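Side-chain contacts in putative glutathionylspermidine synthase (PDB 3N6X), which is of unproven function but is probably an ATP-dependent ligase of the circularly permuted ATP-grasp type, perhaps joining glutathione to spermidine: residues A[77-81]-A[82-86]; A[353-356]-A[357-361]; A[125-129]-A[130-134]. All blocks are in the same frame, centred on the assembly; numbering follows the deposited sequence.

Contact 1. Residues A[77-81]-A[82-86]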
loop_
_atom_site.group_PDB
_atom_site.type_symbol
_atom_site.label_atom_id
_atom_site.label_comp_id
_atom_site.label_asym_id
_atom_site.label_seq_id
_atom_site.Cartn_x
_atom_site.Cartn_y
_atom_site.Cartn_z
ATOM N N ARG A 77 -2.064 -17.014 -1.640
ATOM C CA ARG A 77 -1.914 -16.454 -2.965
ATOM C C ARG A 77 -0.467 -16.766 -3.356
ATOM O O ARG A 77 0.456 -16.212 -2.766
ATOM C CB ARG A 77 -2.179 -14.928 -2.913
ATOM C CG ARG A 77 -1.876 -14.193 -4.190
ATOM C CD ARG A 77 -3.044 -14.251 -5.143
ATOM N NE ARG A 77 -2.753 -13.564 -6.396
ATOM C CZ ARG A 77 -2.896 -12.254 -6.579
ATOM N NH1 ARG A 77 -3.291 -11.474 -5.577
ATOM N NH2 ARG A 77 -2.620 -11.709 -7.757
ATOM N N ILE A 78 -0.263 -17.762 -4.224
ATOM C CA ILE A 78 1.100 -18.203 -4.576
ATOM C C ILE A 78 1.582 -17.551 -5.854
ATOM O O ILE A 78 0.871 -17.565 -6.846
ATOM C CB ILE A 78 1.236 -19.766 -4.625
ATOM C CG1 ILE A 78 0.520 -20.437 -3.421
ATOM C CG2 ILE A 78 2.712 -20.185 -4.693
ATOM C CD1 ILE A 78 0.388 -21.967 -3.513
ATOM N N LEU A 79 2.806 -16.984 -5.828
ATOM C CA LEU A 79 3.438 -16.362 -6.994
ATOM C C LEU A 79 4.776 -17.015 -7.235
ATOM O O LEU A 79 5.502 -17.280 -6.284
ATOM C CB LEU A 79 3.622 -14.836 -6.779
ATOM C CG LEU A 79 2.341 -14.022 -6.466
ATOM C CD1 LEU A 79 2.689 -12.648 -5.921
ATOM C CD2 LEU A 79 1.442 -13.892 -7.695
ATOM N N SER A 80 5.104 -17.309 -8.500
ATOM C CA SER A 80 6.379 -17.945 -8.838
ATOM C C SER A 80 7.532 -16.971 -8.723
ATOM O O SER A 80 7.321 -15.753 -8.727
ATOM C CB SER A 80 6.327 -18.546 -10.246
ATOM O OG SER A 80 6.304 -17.550 -11.257
ATOM N N ALA A 81 8.754 -17.496 -8.667
ATOM C CA ALA A 81 9.956 -16.681 -8.609
ATOM C C ALA A 81 10.063 -15.747 -9.814
ATOM O O ALA A 81 10.530 -14.623 -9.664
ATOM C CB ALA A 81 11.190 -17.569 -8.527
ATOM N N SER A 82 9.619 -16.200 -11.000
ATOM C CA SER A 82 9.720 -15.376 -12.209
ATOM C C SER A 82 8.636 -14.282 -12.260
ATOM O O SER A 82 8.940 -13.148 -12.647
ATOM C CB SER A 82 9.728 -16.239 -13.474
ATOM O OG SER A 82 8.476 -16.864 -13.694
ATOM N N GLU A 83 7.387 -14.610 -11.838
ATOM C CA GLU A 83 6.293 -13.617 -11.723
ATOM C C GLU A 83 6.715 -12.488 -10.756
ATOM O O GLU A 83 6.549 -11.315 -11.075
ATOM C CB GLU A 83 4.985 -14.270 -11.198
ATOM C CG GLU A 83 4.272 -15.146 -12.219
ATOM C CD GLU A 83 3.178 -16.065 -11.687
ATOM O OE1 GLU A 83 3.107 -16.271 -10.452
ATOM O OE2 GLU A 83 2.432 -16.631 -12.519
ATOM N N TRP A 84 7.292 -12.859 -9.589
ATOM C CA TRP A 84 7.724 -11.883 -8.595
ATOM C C TRP A 84 8.885 -11.036 -9.085
ATOM O O TRP A 84 8.910 -9.843 -8.809
ATOM C CB TRP A 84 8.070 -12.553 -7.264
ATOM C CG TRP A 84 8.475 -11.571 -6.204
ATOM C CD1 TRP A 84 9.743 -11.303 -5.778
ATOM C CD2 TRP A 84 7.612 -10.654 -5.505
ATOM N NE1 TRP A 84 9.713 -10.354 -4.781
ATOM C CE2 TRP A 84 8.424 -9.907 -4.623
ATOM C CE3 TRP A 84 6.223 -10.420 -5.510
ATOM C CZ2 TRP A 84 7.895 -8.943 -3.749
ATOM C CZ3 TRP A 84 5.693 -9.507 -4.605
ATOM C CH2 TRP A 84 6.527 -8.769 -3.750
ATOM N N ALA A 85 9.840 -11.640 -9.826
ATOM C CA ALA A 85 10.978 -10.891 -10.373
ATOM C C ALA A 85 10.507 -9.784 -11.347
ATOM O O ALA A 85 11.025 -8.674 -11.298
ATOM C CB ALA A 85 11.952 -11.836 -11.071
ATOM N N ARG A 86 9.478 -10.068 -12.165
ATOM C CA ARG A 86 8.922 -9.087 -13.112
ATOM C C ARG A 86 8.134 -8.007 -12.340
ATOM O O ARG A 86 8.337 -6.810 -12.552
ATOM C CB ARG A 86 8.033 -9.804 -14.165
ATOM C CG ARG A 86 7.167 -8.873 -15.034
ATOM C CD ARG A 86 7.812 -8.554 -16.375
ATOM N NE ARG A 86 6.854 -7.968 -17.313
#

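Contact 2. Residues A[353-356]-A[357-361]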
loop_
_atom_site.group_PDB
_atom_site.type_symbol
_atom_site.label_atom_id
_atom_site.label_comp_id
_atom_site.label_asym_id
_atom_site.label_seq_id
_atom_site.Cartn_x
_atom_site.Cartn_y
_atom_site.Cartn_z
ATOM N N ASP A 353 -15.109 17.033 -18.896
ATOM C CA ASP A 353 -15.062 16.019 -19.958
ATOM C C ASP A 353 -15.201 14.619 -19.387
ATOM O O ASP A 353 -15.896 13.782 -19.967
ATOM C CB ASP A 353 -13.754 16.132 -20.768
ATOM C CG ASP A 353 -13.603 17.422 -21.568
ATOM O OD1 ASP A 353 -14.552 18.240 -21.567
ATOM O OD2 ASP A 353 -12.545 17.602 -22.202
ATOM N N ASP A 354 -14.540 14.366 -18.242
ATOM C CA ASP A 354 -14.576 13.071 -17.563
ATOM C C ASP A 354 -15.932 12.824 -16.924
ATOM O O ASP A 354 -16.487 11.738 -17.086
ATOM C CB ASP A 354 -13.442 12.968 -16.520
ATOM C CG ASP A 354 -12.047 12.777 -17.117
ATOM O OD1 ASP A 354 -11.881 13.004 -18.332
ATOM O OD2 ASP A 354 -11.127 12.436 -16.362
ATOM N N LEU A 355 -16.502 13.854 -16.249
ATOM C CA LEU A 355 -17.827 13.758 -15.644
ATOM C C LEU A 355 -18.893 13.456 -16.714
ATOM O O LEU A 355 -19.730 12.590 -16.506
ATOM C CB LEU A 355 -18.163 15.065 -14.890
ATOM C CG LEU A 355 -19.531 15.121 -14.184
ATOM C CD1 LEU A 355 -19.672 14.012 -13.168
ATOM C CD2 LEU A 355 -19.732 16.443 -13.530
ATOM N N LYS A 356 -18.810 14.125 -17.880
ATOM C CA LYS A 356 -19.752 13.906 -18.981
ATOM C C LYS A 356 -19.689 12.463 -19.472
ATOM O O LYS A 356 -20.729 11.815 -19.604
ATOM C CB LYS A 356 -19.479 14.884 -20.130
ATOM C CG LYS A 356 -20.189 14.516 -21.434
ATOM C CD LYS A 356 -20.003 15.573 -22.511
ATOM C CE LYS A 356 -18.565 15.778 -22.919
ATOM N NZ LYS A 356 -18.453 16.759 -24.023
ATOM N N TYR A 357 -18.464 11.947 -19.704
ATOM C CA TYR A 357 -18.263 10.582 -20.186
ATOM C C TYR A 357 -18.767 9.560 -19.189
ATOM O O TYR A 357 -19.518 8.666 -19.567
ATOM C CB TYR A 357 -16.774 10.318 -20.533
ATOM C CG TYR A 357 -16.550 8.929 -21.090
ATOM C CD1 TYR A 357 -16.302 7.848 -20.247
ATOM C CD2 TYR A 357 -16.680 8.676 -22.453
ATOM C CE1 TYR A 357 -16.156 6.558 -20.750
ATOM C CE2 TYR A 357 -16.523 7.392 -22.968
ATOM C CZ TYR A 357 -16.270 6.334 -22.112
ATOM O OH TYR A 357 -16.136 5.064 -22.614
ATOM N N VAL A 358 -18.349 9.680 -17.919
ATOM C CA VAL A 358 -18.716 8.732 -16.871
ATOM C C VAL A 358 -20.228 8.615 -16.689
ATOM O O VAL A 358 -20.744 7.506 -16.705
ATOM C CB VAL A 358 -17.972 9.005 -15.540
ATOM C CG1 VAL A 358 -18.472 8.079 -14.428
ATOM C CG2 VAL A 358 -16.472 8.855 -15.723
ATOM N N LEU A 359 -20.947 9.763 -16.566
ATOM C CA LEU A 359 -22.409 9.761 -16.402
ATOM C C LEU A 359 -23.118 9.173 -17.614
ATOM O O LEU A 359 -24.185 8.578 -17.464
ATOM C CB LEU A 359 -22.930 11.167 -16.107
ATOM C CG LEU A 359 -22.520 11.757 -14.759
ATOM C CD1 LEU A 359 -23.011 13.166 -14.625
ATOM C CD2 LEU A 359 -23.031 10.901 -13.599
ATOM N N ASP A 360 -22.500 9.285 -18.803
ATOM C CA ASP A 360 -23.064 8.743 -20.041
ATOM C C ASP A 360 -22.799 7.223 -20.215
ATOM O O ASP A 360 -23.503 6.569 -20.978
ATOM C CB ASP A 360 -22.551 9.528 -21.268
ATOM C CG ASP A 360 -23.349 9.279 -22.539
ATOM O OD1 ASP A 360 -24.596 9.462 -22.509
ATOM O OD2 ASP A 360 -22.735 8.893 -23.558
ATOM N N ASN A 361 -21.779 6.677 -19.523
ATOM C CA ASN A 361 -21.402 5.262 -19.648
ATOM C C ASN A 361 -21.303 4.591 -18.275
ATOM O O ASN A 361 -20.552 3.631 -18.105
ATOM C CB ASN A 361 -20.080 5.138 -20.411
ATOM C CG ASN A 361 -20.134 5.724 -21.786
ATOM O OD1 ASN A 361 -20.558 5.080 -22.739
ATOM N ND2 ASN A 361 -19.719 6.967 -21.920
#

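Contact 3. Residues A[125-129]-A[130-134]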
loop_
_atom_site.group_PDB
_atom_site.type_symbol
_atom_site.label_atom_id
_atom_site.label_comp_id
_atom_site.label_asym_id
_atom_site.label_seq_id
_atom_site.Cartn_x
_atom_site.Cartn_y
_atom_site.Cartn_z
ATOM N N ALA A 125 -3.190 20.811 -3.117
ATOM C CA ALA A 125 -3.022 21.084 -1.679
ATOM C C ALA A 125 -1.926 20.233 -1.085
ATOM O O ALA A 125 -1.340 20.600 -0.063
ATOM C CB ALA A 125 -4.326 20.819 -0.946
ATOM N N GLN A 126 -1.628 19.094 -1.738
ATOM C CA GLN A 126 -0.578 18.175 -1.301
ATOM C C GLN A 126 0.829 18.657 -1.699
ATOM O O GLN A 126 1.818 18.185 -1.132
ATOM C CB GLN A 126 -0.859 16.758 -1.813
ATOM C CG GLN A 126 -2.031 16.073 -1.105
ATOM C CD GLN A 126 -1.839 16.031 0.391
ATOM O OE1 GLN A 126 -0.806 15.590 0.899
ATOM N NE2 GLN A 126 -2.818 16.523 1.125
ATOM N N TYR A 127 0.919 19.622 -2.642
ATOM C CA TYR A 127 2.197 20.229 -3.003
ATOM C C TYR A 127 2.562 21.203 -1.885
ATOM O O TYR A 127 1.778 22.097 -1.587
ATOM C CB TYR A 127 2.119 20.957 -4.373
ATOM C CG TYR A 127 3.386 21.720 -4.718
ATOM C CD1 TYR A 127 4.456 21.087 -5.345
ATOM C CD2 TYR A 127 3.557 23.048 -4.318
ATOM C CE1 TYR A 127 5.648 21.766 -5.610
ATOM C CE2 TYR A 127 4.745 23.735 -4.574
ATOM C CZ TYR A 127 5.785 23.092 -5.229
ATOM O OH TYR A 127 6.953 23.766 -5.487
ATOM N N ARG A 128 3.712 20.987 -1.217
ATOM C CA ARG A 128 4.117 21.806 -0.068
ATOM C C ARG A 128 5.211 22.776 -0.448
ATOM O O ARG A 128 6.371 22.376 -0.613
ATOM C CB ARG A 128 4.558 20.923 1.128
ATOM C CG ARG A 128 3.573 19.817 1.492
ATOM C CD ARG A 128 2.552 20.242 2.521
ATOM N NE ARG A 128 1.576 19.182 2.772
ATOM C CZ ARG A 128 0.452 19.355 3.457
ATOM N NH1 ARG A 128 0.159 20.542 3.975
ATOM N NH2 ARG A 128 -0.384 18.343 3.637
ATOM N N PRO A 129 4.875 24.082 -0.588
ATOM C CA PRO A 129 5.912 25.074 -0.937
ATOM C C PRO A 129 7.040 25.161 0.105
ATOM O O PRO A 129 8.143 25.599 -0.233
ATOM C CB PRO A 129 5.123 26.387 -1.057
ATOM C CG PRO A 129 3.867 26.158 -0.284
ATOM C CD PRO A 129 3.546 24.715 -0.430
ATOM N N GLU A 130 6.788 24.656 1.349
ATOM C CA GLU A 130 7.784 24.581 2.452
ATOM C C GLU A 130 8.925 23.633 2.096
ATOM O O GLU A 130 10.020 23.721 2.672
ATOM C CB GLU A 130 7.118 24.101 3.758
ATOM C CG GLU A 130 6.047 25.048 4.294
ATOM C CD GLU A 130 4.652 24.861 3.726
ATOM O OE1 GLU A 130 4.467 23.992 2.841
ATOM O OE2 GLU A 130 3.742 25.596 4.164
HETATM N N MSE A 131 8.673 22.723 1.141
HETATM C CA MSE A 131 9.659 21.731 0.685
HETATM C C MSE A 131 10.422 22.170 -0.574
HETATM O O MSE A 131 11.359 21.492 -0.980
HETATM C CB MSE A 131 8.978 20.373 0.486
HETATM C CG MSE A 131 8.562 19.742 1.810
HETATM SE SE MSE A 131 10.124 19.531 3.032
HETATM C CE MSE A 131 11.037 18.113 2.043
ATOM N N PHE A 132 10.055 23.319 -1.161
ATOM C CA PHE A 132 10.718 23.832 -2.363
ATOM C C PHE A 132 12.143 24.255 -2.067
ATOM O O PHE A 132 12.378 25.047 -1.156
ATOM C CB PHE A 132 9.918 24.999 -2.999
ATOM C CG PHE A 132 10.488 25.457 -4.324
ATOM C CD1 PHE A 132 10.223 24.753 -5.497
ATOM C CD2 PHE A 132 11.326 26.565 -4.395
ATOM C CE1 PHE A 132 10.784 25.152 -6.717
ATOM C CE2 PHE A 132 11.886 26.964 -5.614
ATOM C CZ PHE A 132 11.615 26.251 -6.767
ATOM N N GLY A 133 13.088 23.693 -2.813
ATOM C CA GLY A 133 14.505 23.984 -2.641
ATOM C C GLY A 133 15.165 23.186 -1.534
ATOM O O GLY A 133 16.383 23.281 -1.346
ATOM N N VAL A 134 14.377 22.374 -0.795
ATOM C CA VAL A 134 14.908 21.572 0.314
ATOM C C VAL A 134 15.523 20.261 -0.185
ATOM O O VAL A 134 14.845 19.468 -0.844
ATOM C CB VAL A 134 13.837 21.333 1.417
ATOM C CG1 VAL A 134 14.397 20.485 2.566
ATOM C CG2 VAL A 134 13.284 22.656 1.937
HETATM O O HOH W 1 1.639 23.394 3.092
HETATM O O HOH W 2 10.948 26.260 0.757
#

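Contact 1. Residues A[77-81]-A[82-86]
A capping box formed by Ser80 and Glu83 opens the helix 81-105, just where the chain leaves the short strand 77-79. Ser80 OG accepts from Glu83 N at 3.2 Å, and Glu83 OE1 accepts in turn from Ser80 N at 3.0 Å in an almost straight bond. The serine hydroxyl can turn back over the first helical turn because its chi1 of 70° sets OG between the backbone N and the carbonyl carbon. Serine suits the N-cap, being short and able to accept; glutamate suits the third helical residue, since its chain, extended beyond CG, carries the carboxylate back to the cap. Ser80 N approaches OE1 from above the carboxylate plane, 40° out of it. Behind the box, Ser80 O receives Trp84 N at 3.0 Å and the regular helical bonding begins. On the buried side Leu79 CD1 lies 4.2 Å from Trp84 CE3, and both side chains rest on Ile471 of strand 464-471, an apolar seat suited to leucine and tryptophan. Glu83 OE2 forms salt bridges with Arg151 and Arg21. The glutamate thus spends one oxygen on the helix start and the other on two arginines, whose positive charges would probably favour its ionised form; that negative charge at the helix N-terminus should in turn suit the helix dipole.

Contact 2. Residues A[353-356]-A[357-361]
Leu355 and Leu359, one helical turn apart on helix 352-360, lie side by side and point the same way, with Leu355 CD1 3.7 Å from Leu359 CD1. Leu359 CG also sits 3.4 Å from Leu355 O, the carbonyl that accepts Leu359 N at 3.1 Å, so backbone and side chain pack over the same turn. With CG of Leu355 anti to the backbone N (chi1 -180°), its branch reaches forward to the later leucine. At the C-terminal end Asn361 ND2 donates to Tyr357 O at 2.9 Å and also lies over the centre of the Tyr357 ring, 3.3 Å above its plane. Farther out, both leucines bear on Ile396 of helix 386-398, a neighbour that suits branched apolar chains. Were Leu359 shortened to an alanine, Leu355 CD1 would probably lose its neighbour and the packing on Ile396 and Leu397 would go with it. Tyr347 stacks with the Tyr357 ring, while Asp354 OD2 accepts from Gln348 N. The chemistry divides by side: Val358 is buried against Val367 and Leu365 of strand 365-369, the leucines stay partly exposed, and the Asn361 amide adds a firm bond to Tyr357 O, which Asp360 N and Asn361 N reach only weakly, where the chain leaves helical phi/psi.

Contact 3. Residues A[125-129]-A[130-134]
Tyr127 and Phe132 meet obliquely across a tight bend of the loop, Tyr127 OH coming to 3.4 Å from Phe132 CD1; the hydroxyl also makes a weak hydrogen bond with Val105 O. Each ring is swung out with CG anti to its backbone N (chi1 174° in Tyr127, -174° in Phe132), which lets the phenol reach along the bend to the later residue. In the chain between them Pro129 and Glu130 lie side by side, pointing the same way: Glu130 OE1 is 3.5 Å from Pro129 CD. The glutamate chain is bent at chi2, and this fold carries its carboxylate back over the proline and to within 3.5 Å of Arg128 CB. Proline suits the start of this short 3-10 turn because its fixed phi matches the bend and its nitrogen has no hydrogen to satisfy. Two backbone bonds close the turn, Met131 N to Arg128 O at 2.9 Å and Phe132 N to Pro129 O at 3.1 Å. Glu130 and Arg128 make no direct ion pair; water 1 donates to Glu130 OE1 at 2.9 Å and accepts a weak bond from Arg128 NH1. A type II beta turn then runs from Met131 to Val134, with Gly133 at the positive phi that favours glycine. Arg128 forms a salt bridge with Asp280 and a cation-pi contact with Phe287, employing both its charge and its flat guanidinium. Tyr127 stacks on Tyr106, while the selenomethionine Met131 packs on Tyr302 and Glu130 on Leu299, so the loop lies between the end of helix 81-105 and helix 298-303.

All three contacts are local, each made within a continuous piece of chain, and they stand well apart in the ATP-grasp family region. Contacts 1 and 3 lie on opposite sides of the chain's centre, with centres about 38 Å apart, yet helix 81-105 relates them: contact 1 caps its start, and contact 3 packs on Tyr106, just beyond its end. Contact 2, at the surface, is about 37 Å from contact 1 and about 33 Å from contact 3, centre to centre. No nucleotide or substrate marks an active site here. Separate glycerol molecules, probably from the crystallisation liquor, are hydrogen-bonded one to Trp84 in contact 1 and another to Gln126 in contact 3, which may hint at pockets but proves none.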